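Local structure of DUTPase (Staphylococcus phage 11, 4GV8) at residues V51-T62 and T77-L88; G89-I97 and G124-A135. The protein hydrolyses dUTP to dUMP and pyrophosphate as a trimeric jelly-roll dUTPase of a staphylococcal phage, and probably has a second, non-enzymatic role. All coordinates share one frame; numbering follows the deposited sequence.

Contact 1. Residues V51-T62 and T77-L88; sequences VSIPEGYVGLLT and TGKIDAGYHGNL. With DUP (2'-deoxyuridine 5'-alpha,beta-imido-triphosphate), chain J.
Ile80 rises from strand 78-80 between Ile53 and Leu61. Its CG2 meets Ile53 CD1 at 3.8 Å, the two side chains crossing near a right angle, while CD1 reaches Leu61 CB. With CG1 turned beside its backbone N (chi1 -45°), CD1 also lies over one face of the uracil, 3.7 Å from DUP C2. The hollow across from Ile80 is Gly59, its hydrogen-bonded antiparallel partner; with no side chain there, Ile53 CD1 packs in close. Gly78, paired with Leu61, is a second hollow: DUP O4 sits 3.2 Å from its CA. Ala82 CB is a knob lodged against Ile53 O and Pro54 O. Leu61 CD2 joins Ile80 on the same side of the base, the Leu88 backbone passes the O2 edge, and the Tyr84 ring lies against the sugar, with C2' 3.5 Å above its centre. Asp81 grips O3' twice, its backbone N donating and its OD2 accepting at 2.7 Å. At the far end Thr62 OG1 donates to Thr77 OG1, and Lys79 gives NZ to Thr77 O and to Thr62 of the second subunit. The two bonds to O3' fix the sugar; the aromatic face against C2' is consistent with discrimination against a 2'-hydroxyl, as in other dUTPases.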
loop_
_atom_site.group_PDB
_atom_site.type_symbol
_atom_site.label_atom_id
_atom_site.label_comp_id
_atom_site.label_asym_id
_atom_site.label_seq_id
_atom_site.Cartn_x
_atom_site.Cartn_y
_atom_site.Cartn_z
ATOM N N VAL B 51 4.342 12.542 17.021
ATOM C CA VAL B 51 5.644 11.939 17.314
ATOM C C VAL B 51 6.695 12.904 16.738
ATOM O O VAL B 51 6.355 13.778 15.930
ATOM C CB VAL B 51 5.759 10.496 16.726
ATOM C CG1 VAL B 51 4.728 9.545 17.370
ATOM C CG2 VAL B 51 5.621 10.528 15.197
ATOM N N SER B 52 7.949 12.776 17.172
ATOM C CA SER B 52 9.080 13.467 16.560
ATOM C C SER B 52 10.097 12.419 16.070
ATOM O O SER B 52 11.000 11.998 16.814
ATOM C CB SER B 52 9.764 14.431 17.529
ATOM O OG SER B 52 10.684 15.253 16.840
ATOM N N ILE B 53 9.919 11.998 14.823
ATOM C CA ILE B 53 10.837 11.068 14.155
ATOM C C ILE B 53 12.105 11.856 13.822
ATOM O O ILE B 53 12.057 12.985 13.267
ATOM C CB ILE B 53 10.189 10.466 12.876
ATOM C CG1 ILE B 53 8.955 9.621 13.295
ATOM C CG2 ILE B 53 11.174 9.609 12.032
ATOM C CD1 ILE B 53 7.991 9.338 12.170
ATOM N N PRO B 54 13.258 11.291 14.183
ATOM C CA PRO B 54 14.454 12.035 13.820
ATOM C C PRO B 54 14.742 11.987 12.302
ATOM O O PRO B 54 14.303 11.057 11.588
ATOM C CB PRO B 54 15.566 11.331 14.609
ATOM C CG PRO B 54 14.876 10.424 15.562
ATOM C CD PRO B 54 13.577 10.075 14.946
ATOM N N GLU B 55 15.501 12.983 11.853
ATOM C CA GLU B 55 15.988 13.043 10.503
ATOM C C GLU B 55 16.746 11.739 10.170
ATOM O O GLU B 55 17.428 11.162 11.017
ATOM C CB GLU B 55 16.856 14.298 10.315
ATOM C CG GLU B 55 17.051 14.630 8.831
ATOM C CD GLU B 55 17.952 15.833 8.549
ATOM O OE1 GLU B 55 18.341 16.559 9.520
ATOM O OE2 GLU B 55 18.250 16.021 7.335
ATOM N N GLY B 56 16.580 11.240 8.958
ATOM C CA GLY B 56 17.220 9.984 8.586
ATOM C C GLY B 56 16.384 8.730 8.830
ATOM O O GLY B 56 16.898 7.609 8.686
ATOM N N TYR B 57 15.121 8.937 9.240
ATOM C CA TYR B 57 14.089 7.909 9.356
ATOM C C TYR B 57 12.756 8.405 8.816
ATOM O O TYR B 57 12.503 9.605 8.783
ATOM C CB TYR B 57 13.860 7.538 10.835
ATOM C CG TYR B 57 15.044 6.952 11.531
ATOM C CD1 TYR B 57 15.354 5.605 11.383
ATOM C CD2 TYR B 57 15.867 7.732 12.328
ATOM C CE1 TYR B 57 16.436 5.047 12.005
ATOM C CE2 TYR B 57 16.974 7.175 12.959
ATOM C CZ TYR B 57 17.252 5.829 12.775
ATOM O OH TYR B 57 18.313 5.221 13.389
ATOM N N VAL B 58 11.911 7.456 8.409
ATOM C CA VAL B 58 10.542 7.720 7.994
ATOM C C VAL B 58 9.601 6.775 8.763
ATOM O O VAL B 58 9.956 5.596 9.053
ATOM C CB VAL B 58 10.349 7.549 6.499
ATOM C CG1 VAL B 58 10.451 6.037 6.061
ATOM C CG2 VAL B 58 9.044 8.199 6.093
ATOM N N GLY B 59 8.457 7.321 9.160
ATOM C CA GLY B 59 7.442 6.512 9.750
ATOM C C GLY B 59 6.491 6.058 8.641
ATOM O O GLY B 59 6.157 6.789 7.691
ATOM N N LEU B 60 6.052 4.831 8.763
ATOM C CA LEU B 60 5.042 4.256 7.876
ATOM C C LEU B 60 3.834 3.932 8.717
ATOM O O LEU B 60 3.846 3.010 9.560
ATOM C CB LEU B 60 5.585 3.003 7.238
ATOM C CG LEU B 60 6.869 3.207 6.413
ATOM C CD1 LEU B 60 7.374 1.803 6.063
ATOM C CD2 LEU B 60 6.608 4.113 5.191
ATOM N N LEU B 61 2.801 4.728 8.515
ATOM C CA LEU B 61 1.585 4.569 9.238
ATOM C C LEU B 61 0.683 3.661 8.382
ATOM O O LEU B 61 0.188 4.053 7.319
ATOM C CB LEU B 61 0.956 5.959 9.490
ATOM C CG LEU B 61 -0.371 6.028 10.228
ATOM C CD1 LEU B 61 -0.211 5.458 11.624
ATOM C CD2 LEU B 61 -0.900 7.465 10.214
ATOM N N THR B 62 0.454 2.453 8.880
ATOM C CA THR B 62 0.104 1.350 8.026
ATOM C C THR B 62 -0.917 0.403 8.656
ATOM O O THR B 62 -1.197 0.414 9.870
ATOM C CB THR B 62 1.430 0.629 7.617
ATOM O OG1 THR B 62 1.203 -0.123 6.407
ATOM C CG2 THR B 62 2.015 -0.207 8.745
ATOM N N THR B 77 -1.224 3.559 3.482
ATOM C CA THR B 77 0.023 3.798 4.235
ATOM C C THR B 77 0.509 5.256 4.077
ATOM O O THR B 77 0.669 5.789 2.972
ATOM C CB THR B 77 1.101 2.738 3.831
ATOM O OG1 THR B 77 0.627 1.418 4.208
ATOM C CG2 THR B 77 2.465 2.977 4.471
ATOM N N GLY B 78 0.667 5.885 5.225
ATOM C CA GLY B 78 1.127 7.250 5.334
ATOM C C GLY B 78 2.597 7.281 5.590
ATOM O O GLY B 78 3.124 6.540 6.425
ATOM N N LYS B 79 3.266 8.142 4.846
ATOM C CA LYS B 79 4.701 8.393 5.047
ATOM C C LYS B 79 4.791 9.592 5.969
ATOM O O LYS B 79 4.364 10.703 5.622
ATOM C CB LYS B 79 5.395 8.626 3.705
ATOM C CG LYS B 79 5.525 7.356 2.860
ATOM C CD LYS B 79 4.244 6.589 2.394
ATOM C CE LYS B 79 3.390 7.395 1.395
ATOM N NZ LYS B 79 2.246 6.630 0.821
ATOM N N ILE B 80 5.313 9.357 7.161
ATOM C CA ILE B 80 5.396 10.385 8.206
ATOM C C ILE B 80 6.844 10.952 8.226
ATOM O O ILE B 80 7.779 10.231 8.593
ATOM C CB ILE B 80 5.029 9.819 9.633
ATOM C CG1 ILE B 80 3.766 8.936 9.588
ATOM C CG2 ILE B 80 4.924 10.957 10.681
ATOM C CD1 ILE B 80 2.521 9.580 8.941
ATOM N N ASP B 81 7.023 12.210 7.787
ATOM C CA ASP B 81 8.369 12.805 7.725
ATOM C C ASP B 81 8.921 13.134 9.106
ATOM O O ASP B 81 8.175 13.515 10.054
ATOM C CB ASP B 81 8.382 14.086 6.872
ATOM C CG ASP B 81 7.820 13.876 5.493
ATOM O OD1 ASP B 81 8.539 13.375 4.601
ATOM O OD2 ASP B 81 6.639 14.242 5.294
ATOM N N ALA B 82 10.249 13.066 9.173
ATOM C CA ALA B 82 11.049 13.556 10.321
ATOM C C ALA B 82 10.623 14.953 10.821
ATOM O O ALA B 82 10.476 15.200 12.053
ATOM C CB ALA B 82 12.554 13.508 9.984
ATOM N N GLY B 83 10.310 15.892 9.944
ATOM C CA GLY B 83 9.885 17.212 10.579
ATOM C C GLY B 83 8.428 17.376 11.094
ATOM O O GLY B 83 8.014 18.465 11.512
ATOM N N TYR B 84 7.628 16.317 11.076
ATOM C CA TYR B 84 6.196 16.477 11.279
ATOM C C TYR B 84 5.785 16.259 12.723
ATOM O O TYR B 84 5.880 15.134 13.249
ATOM C CB TYR B 84 5.459 15.489 10.381
ATOM C CG TYR B 84 4.016 15.662 10.412
ATOM C CD1 TYR B 84 3.392 16.677 9.657
ATOM C CD2 TYR B 84 3.228 14.835 11.201
ATOM C CE1 TYR B 84 2.002 16.834 9.697
ATOM C CE2 TYR B 84 1.852 14.994 11.244
ATOM C CZ TYR B 84 1.237 15.971 10.496
ATOM O OH TYR B 84 -0.146 16.059 10.563
ATOM N N HIS B 85 5.280 17.329 13.348
ATOM C CA HIS B 85 4.843 17.282 14.761
ATOM C C HIS B 85 3.346 17.496 14.938
ATOM O O HIS B 85 2.875 17.791 16.037
ATOM C CB HIS B 85 5.648 18.275 15.600
ATOM C CG HIS B 85 7.148 17.989 15.622
ATOM N ND1 HIS B 85 8.067 18.950 15.871
ATOM C CD2 HIS B 85 7.863 16.810 15.442
ATOM C CE1 HIS B 85 9.294 18.420 15.842
ATOM N NE2 HIS B 85 9.180 17.116 15.575
ATOM N N GLY B 86 2.583 17.321 13.863
ATOM C CA GLY B 86 1.142 17.346 13.918
ATOM C C GLY B 86 0.499 16.014 14.313
ATOM O O GLY B 86 1.167 14.986 14.574
ATOM N N ASN B 87 -0.829 16.069 14.311
ATOM C CA ASN B 87 -1.742 14.948 14.594
ATOM C C ASN B 87 -1.551 13.957 13.423
ATOM O O ASN B 87 -1.621 14.313 12.227
ATOM C CB ASN B 87 -3.174 15.526 14.681
ATOM C CG ASN B 87 -4.156 14.660 15.456
ATOM O OD1 ASN B 87 -4.037 13.453 15.516
ATOM N ND2 ASN B 87 -5.194 15.311 16.023
ATOM N N LEU B 88 -1.224 12.732 13.788
ATOM C CA LEU B 88 -1.113 11.639 12.847
ATOM C C LEU B 88 -2.556 11.280 12.492
ATOM O O LEU B 88 -3.384 10.942 13.382
ATOM C CB LEU B 88 -0.355 10.458 13.475
ATOM C CG LEU B 88 1.161 10.543 13.865
ATOM C CD1 LEU B 88 1.656 9.155 14.336
ATOM C CD2 LEU B 88 1.997 11.103 12.721
HETATM O O4 DUP J . -1.516 8.864 6.174
HETATM C C4 DUP J . -0.865 9.997 6.549
HETATM C C5 DUP J . 0.083 10.586 5.730
HETATM C C6 DUP J . 0.733 11.699 6.140
HETATM N N3 DUP J . -1.044 10.536 7.766
HETATM C C2 DUP J . -0.438 11.689 8.131
HETATM O O2 DUP J . -0.761 12.209 9.319
HETATM N N1 DUP J . 0.464 12.285 7.325
HETATM C "C1'" DUP J . 1.175 13.510 7.711
HETATM C "C2'" DUP J . 2.624 13.214 8.110
HETATM C "C3'" DUP J . 3.444 13.684 6.908
HETATM O "O3'" DUP J . 4.766 14.054 7.291
HETATM O "O4'" DUP J . 1.250 14.440 6.589
HETATM C "C4'" DUP J . 2.614 14.809 6.288
HETATM C "C5'" DUP J . 2.843 14.999 4.788
HETATM O "O5'" DUP J . 2.723 13.769 4.028
HETATM P PA DUP J . 2.630 13.835 2.442
HETATM O O1A DUP J . 3.922 14.467 2.012
HETATM O O2A DUP J . 2.303 12.337 2.118
HETATM N N3A DUP J . 1.288 14.782 1.993
HETATM P PB DUP J . 1.378 16.025 0.831
HETATM O O1B DUP J . 2.646 15.868 -0.001
HETATM O O2B DUP J . 0.037 15.987 0.087
HETATM O O3B DUP J . 1.462 17.346 1.832
HETATM P PG DUP J . 2.740 18.334 2.065
HETATM O O2G DUP J . 2.569 19.390 1.009
HETATM O O1G DUP J . 4.016 17.493 1.915
HETATM O O3G DUP J . 2.625 18.781 3.505
HETATM O O HOH W 1 3.574 13.805 14.519
HETATM O O HOH W 2 7.912 13.347 12.974
HETATM O O HOH W 3 11.620 11.827 7.216
#

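Contact 2. Residues G89-I97 and G124-A135; sequences GINIKNDAI and GTYQINEGDKLA. With MG (magnesium ion), chain H; DUP (2'-deoxyuridine 5'-alpha,beta-imido-triphosphate), chain J.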
loop_
_atom_site.group_PDB
_atom_site.type_symbol
_atom_site.label_atom_id
_atom_site.label_comp_id
_atom_site.label_asym_id
_atom_site.label_seq_id
_atom_site.Cartn_x
_atom_site.Cartn_y
_atom_site.Cartn_z
ATOM N N GLY B 89 -2.866 11.423 11.199
ATOM C CA GLY B 89 -4.146 10.994 10.654
ATOM C C GLY B 89 -4.059 9.661 9.881
ATOM O O GLY B 89 -3.148 9.448 9.046
ATOM N N ILE B 90 -5.018 8.765 10.176
ATOM C CA ILE B 90 -5.185 7.485 9.490
ATOM C C ILE B 90 -6.154 7.627 8.268
ATOM O O ILE B 90 -7.362 7.867 8.423
ATOM C CB ILE B 90 -5.710 6.407 10.461
ATOM C CG1 ILE B 90 -4.667 6.089 11.573
ATOM C CG2 ILE B 90 -6.060 5.113 9.703
ATOM C CD1 ILE B 90 -5.188 5.294 12.784
ATOM N N ASN B 91 -5.570 7.479 7.081
ATOM C CA ASN B 91 -6.179 7.675 5.774
ATOM C C ASN B 91 -6.923 6.396 5.343
ATOM O O ASN B 91 -6.297 5.452 4.855
ATOM C CB ASN B 91 -5.033 8.002 4.801
ATOM C CG ASN B 91 -5.485 8.570 3.456
ATOM O OD1 ASN B 91 -6.679 8.645 3.136
ATOM N ND2 ASN B 91 -4.493 8.972 2.642
ATOM N N ILE B 92 -8.253 6.404 5.506
ATOM C CA ILE B 92 -9.143 5.211 5.442
ATOM C C ILE B 92 -10.259 5.381 4.418
ATOM O O ILE B 92 -10.638 6.502 4.106
ATOM C CB ILE B 92 -9.654 4.840 6.850
ATOM C CG1 ILE B 92 -9.864 3.339 6.987
ATOM C CG2 ILE B 92 -10.894 5.628 7.306
ATOM C CD1 ILE B 92 -9.906 2.936 8.437
ATOM N N LYS B 93 -10.670 4.258 3.809
ATOM C CA LYS B 93 -11.823 4.121 2.945
ATOM C C LYS B 93 -12.554 2.824 3.360
ATOM O O LYS B 93 -11.916 1.796 3.655
ATOM C CB LYS B 93 -11.407 3.997 1.476
ATOM C CG LYS B 93 -12.593 3.736 0.559
ATOM C CD LYS B 93 -12.224 3.846 -0.893
ATOM C CE LYS B 93 -13.440 3.635 -1.780
ATOM N NZ LYS B 93 -13.162 3.443 -3.232
ATOM N N ASN B 94 -13.878 2.857 3.380
ATOM C CA ASN B 94 -14.652 1.624 3.376
ATOM C C ASN B 94 -14.835 1.264 1.920
ATOM O O ASN B 94 -15.627 1.930 1.216
ATOM C CB ASN B 94 -15.982 1.840 4.099
ATOM C CG ASN B 94 -16.829 0.583 4.176
ATOM O OD1 ASN B 94 -16.505 -0.391 3.527
ATOM N ND2 ASN B 94 -17.995 0.651 4.898
ATOM N N ASP B 95 -14.079 0.257 1.444
ATOM C CA ASP B 95 -14.149 -0.146 0.025
ATOM C C ASP B 95 -15.232 -1.230 -0.302
ATOM O O ASP B 95 -15.249 -1.808 -1.419
ATOM C CB ASP B 95 -12.782 -0.575 -0.533
ATOM C CG ASP B 95 -12.743 -0.433 -2.015
ATOM O OD1 ASP B 95 -13.481 0.460 -2.511
ATOM O OD2 ASP B 95 -12.044 -1.176 -2.704
ATOM N N ALA B 96 -16.143 -1.488 0.646
ATOM C CA ALA B 96 -17.346 -2.294 0.335
ATOM C C ALA B 96 -18.191 -1.550 -0.689
ATOM O O ALA B 96 -18.168 -0.300 -0.769
ATOM C CB ALA B 96 -18.178 -2.640 1.577
ATOM N N ILE B 97 -18.853 -2.339 -1.543
ATOM C CA ILE B 97 -19.745 -1.827 -2.577
ATOM C C ILE B 97 -21.055 -1.424 -1.877
ATOM O O ILE B 97 -21.485 -2.059 -0.900
ATOM C CB ILE B 97 -20.011 -2.870 -3.721
ATOM C CG1 ILE B 97 -18.777 -3.065 -4.590
ATOM C CG2 ILE B 97 -21.149 -2.416 -4.635
ATOM C CD1 ILE B 97 -18.182 -1.784 -5.122
ATOM N N GLY B 124 -22.908 -3.199 5.499
ATOM C CA GLY B 124 -21.527 -2.924 5.041
ATOM C C GLY B 124 -20.906 -1.674 5.688
ATOM O O GLY B 124 -19.723 -1.334 5.463
ATOM N N THR B 125 -21.721 -0.984 6.491
ATOM C CA THR B 125 -21.289 0.153 7.295
ATOM C C THR B 125 -20.485 -0.368 8.492
ATOM O O THR B 125 -20.859 -1.389 9.107
ATOM C CB THR B 125 -22.529 0.979 7.802
ATOM O OG1 THR B 125 -23.183 1.590 6.696
ATOM C CG2 THR B 125 -22.092 2.047 8.803
ATOM N N TYR B 126 -19.381 0.322 8.796
ATOM C CA TYR B 126 -18.524 0.082 9.985
ATOM C C TYR B 126 -18.652 1.233 10.975
ATOM O O TYR B 126 -18.837 2.400 10.578
ATOM C CB TYR B 126 -17.032 -0.040 9.592
ATOM C CG TYR B 126 -16.755 -1.353 8.900
ATOM C CD1 TYR B 126 -16.268 -2.443 9.616
ATOM C CD2 TYR B 126 -17.030 -1.502 7.595
ATOM C CE1 TYR B 126 -16.029 -3.646 9.020
ATOM C CE2 TYR B 126 -16.840 -2.708 6.957
ATOM C CZ TYR B 126 -16.350 -3.787 7.675
ATOM O OH TYR B 126 -16.119 -4.966 7.037
ATOM N N GLN B 127 -18.579 0.912 12.268
ATOM C CA GLN B 127 -18.326 1.947 13.257
ATOM C C GLN B 127 -16.919 1.744 13.891
ATOM O O GLN B 127 -16.579 0.683 14.434
ATOM C CB GLN B 127 -19.403 2.016 14.328
ATOM C CG GLN B 127 -19.237 3.271 15.206
ATOM C CD GLN B 127 -20.417 3.445 16.086
ATOM O OE1 GLN B 127 -21.527 3.560 15.587
ATOM N NE2 GLN B 127 -20.208 3.379 17.411
ATOM N N ILE B 128 -16.085 2.743 13.670
ATOM C CA ILE B 128 -14.763 2.838 14.269
ATOM C C ILE B 128 -15.023 3.615 15.575
ATOM O O ILE B 128 -15.709 4.654 15.596
ATOM C CB ILE B 128 -13.803 3.652 13.353
ATOM C CG1 ILE B 128 -13.557 2.887 12.050
ATOM C CG2 ILE B 128 -12.499 4.038 14.060
ATOM C CD1 ILE B 128 -13.302 3.805 10.887
ATOM N N ASN B 129 -14.530 3.062 16.648
ATOM C CA ASN B 129 -14.736 3.615 17.974
ATOM C C ASN B 129 -13.444 4.133 18.499
ATOM O O ASN B 129 -12.358 3.557 18.266
ATOM C CB ASN B 129 -15.320 2.559 18.900
ATOM C CG ASN B 129 -16.694 2.138 18.451
ATOM O OD1 ASN B 129 -17.581 2.977 18.285
ATOM N ND2 ASN B 129 -16.850 0.870 18.155
ATOM N N GLU B 130 -13.570 5.270 19.158
ATOM C CA GLU B 130 -12.517 5.839 19.971
ATOM C C GLU B 130 -11.876 4.662 20.718
ATOM O O GLU B 130 -12.597 3.857 21.299
ATOM C CB GLU B 130 -13.182 6.867 20.929
ATOM C CG GLU B 130 -12.254 7.866 21.612
ATOM C CD GLU B 130 -11.439 7.247 22.723
ATOM O OE1 GLU B 130 -11.989 6.391 23.450
ATOM O OE2 GLU B 130 -10.251 7.614 22.866
ATOM N N GLY B 131 -10.550 4.490 20.639
ATOM C CA GLY B 131 -9.855 3.407 21.385
ATOM C C GLY B 131 -9.499 2.203 20.513
ATOM O O GLY B 131 -8.687 1.358 20.903
ATOM N N ASP B 132 -10.129 2.111 19.339
ATOM C CA ASP B 132 -9.818 1.008 18.401
ATOM C C ASP B 132 -8.359 1.023 17.982
ATOM O O ASP B 132 -7.809 2.084 17.636
ATOM C CB ASP B 132 -10.691 1.045 17.123
ATOM C CG ASP B 132 -12.117 0.582 17.365
ATOM O OD1 ASP B 132 -12.376 -0.013 18.422
ATOM O OD2 ASP B 132 -12.990 0.819 16.498
ATOM N N LYS B 133 -7.750 -0.155 18.039
ATOM C CA LYS B 133 -6.363 -0.398 17.578
ATOM C C LYS B 133 -6.412 -0.624 16.038
ATOM O O LYS B 133 -6.545 -1.748 15.534
ATOM C CB LYS B 133 -5.782 -1.598 18.298
ATOM C CG LYS B 133 -4.265 -1.693 18.190
ATOM C CD LYS B 133 -3.746 -3.032 18.672
ATOM C CE LYS B 133 -3.617 -3.085 20.170
ATOM N NZ LYS B 133 -3.479 -4.529 20.541
ATOM N N LEU B 134 -6.411 0.505 15.327
ATOM C CA LEU B 134 -6.815 0.594 13.932
ATOM C C LEU B 134 -5.653 0.476 12.914
ATOM O O LEU B 134 -5.856 0.038 11.783
ATOM C CB LEU B 134 -7.530 1.945 13.728
ATOM C CG LEU B 134 -8.068 2.259 12.338
ATOM C CD1 LEU B 134 -9.042 1.175 11.909
ATOM C CD2 LEU B 134 -8.713 3.645 12.215
ATOM N N ALA B 135 -4.468 0.919 13.306
ATOM C CA ALA B 135 -3.244 0.918 12.442
ATOM C C ALA B 135 -2.001 0.663 13.277
ATOM O O ALA B 135 -2.074 0.477 14.508
ATOM C CB ALA B 135 -3.095 2.256 11.683
HETATM MG MG MG H . -12.818 -0.486 -4.933
HETATM O O4 DUP J . -1.516 8.864 6.174
HETATM C C4 DUP J . -0.865 9.997 6.549
HETATM C C5 DUP J . 0.083 10.586 5.730
HETATM C C6 DUP J . 0.733 11.699 6.140
HETATM N N3 DUP J . -1.044 10.536 7.766
HETATM C C2 DUP J . -0.438 11.689 8.131
HETATM O O2 DUP J . -0.761 12.209 9.319
HETATM N N1 DUP J . 0.464 12.285 7.325
HETATM C "C1'" DUP J . 1.175 13.510 7.711
HETATM C "C2'" DUP J . 2.624 13.214 8.110
HETATM C "C3'" DUP J . 3.444 13.684 6.908
HETATM O "O3'" DUP J . 4.766 14.054 7.291
HETATM O "O4'" DUP J . 1.250 14.440 6.589
HETATM C "C4'" DUP J . 2.614 14.809 6.288
HETATM C "C5'" DUP J . 2.843 14.999 4.788
HETATM O "O5'" DUP J . 2.723 13.769 4.028
HETATM P PA DUP J . 2.630 13.835 2.442
HETATM O O1A DUP J . 3.922 14.467 2.012
HETATM O O2A DUP J . 2.303 12.337 2.118
HETATM N N3A DUP J . 1.288 14.782 1.993
HETATM P PB DUP J . 1.378 16.025 0.831
HETATM O O1B DUP J . 2.646 15.868 -0.001
HETATM O O2B DUP J . 0.037 15.987 0.087
HETATM O O3B DUP J . 1.462 17.346 1.832
HETATM P PG DUP J . 2.740 18.334 2.065
HETATM O O2G DUP J . 2.569 19.390 1.009
HETATM O O1G DUP J . 4.016 17.493 1.915
HETATM O O3G DUP J . 2.625 18.781 3.505
HETATM O O HOH W 4 -14.896 -1.434 -4.130
HETATM O O HOH W 5 -14.482 1.318 -5.400
HETATM O O HOH W 6 -13.791 -1.397 -7.118
#
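Asn94 reaches Gly124 and Tyr126 at the polar end of this contact, and Ile90 and Ile92 meet Leu134 at the apolar end. From CB, which points toward segment 124-135, the Asn94 side chain runs anti to its backbone N (chi1 -178°) and brings CG to 4.0 Å from Tyr126 CD2. OD1 turns back to its own chain and accepts from Ala96 N at 3.1 Å, closing an Asx turn where strand 89-94 ends. ND2 goes across, donating to Gly124 O at 2.7 Å with an N-H...O angle of 161°; the acceptor lies close to the amide plane. ND2 also meets the edge of the Tyr126 ring, 3.6 Å from CD2, with amide and ring planes 79° apart. A further bond from ND2 to Leu37 O helps fix the rotation of this buried amide. Nearer the start of the strand, Ile90 CD1 packs on Ala135 CB and on Leu134 CD2, while Ile92 CD1 meets Leu134 CD1 tip to tip at 4.0 Å. Past Asn94, Asp95 binds magnesium through OD2, with OD1 slightly farther off, and Asp95 of both other subunits binds the same ion. At the opposite end of the strand, Gly89 N and O pair with O2 and N3 of DUP, as a base partner would. Strand 89-94 and the start of strand 133-141, parts of one twisted sheet, join their Ile and Leu side chains in the core, consistent with the jelly-roll fold of a trimeric dUTPase, with uracil recognition and a shared metal at the two ends of strand 89-94.

In the fold
Contact 1 closes before contact 2 opens, in series along the chain, and their centres lie 21 Å apart. Strand 73-80 of contact 1 is followed directly by strand 89-94 of contact 2, its neighbour in the seven-stranded antiparallel sheet, which also holds strands 57-63 and 133-141 side by side. The contacts touch where Leu61 packs on Gly89 and Ile90, and where Thr62 meets Ala135. Both border the same DUP, Leu61 and residues 77-88 supplying sugar and base walls and Gly89 the uracil edge. Ser65, Gly66 and Gln136 of the second subunit and Phe164 of the third also bond to it, so three subunits build this pocket, consistent with a trimer as the active form.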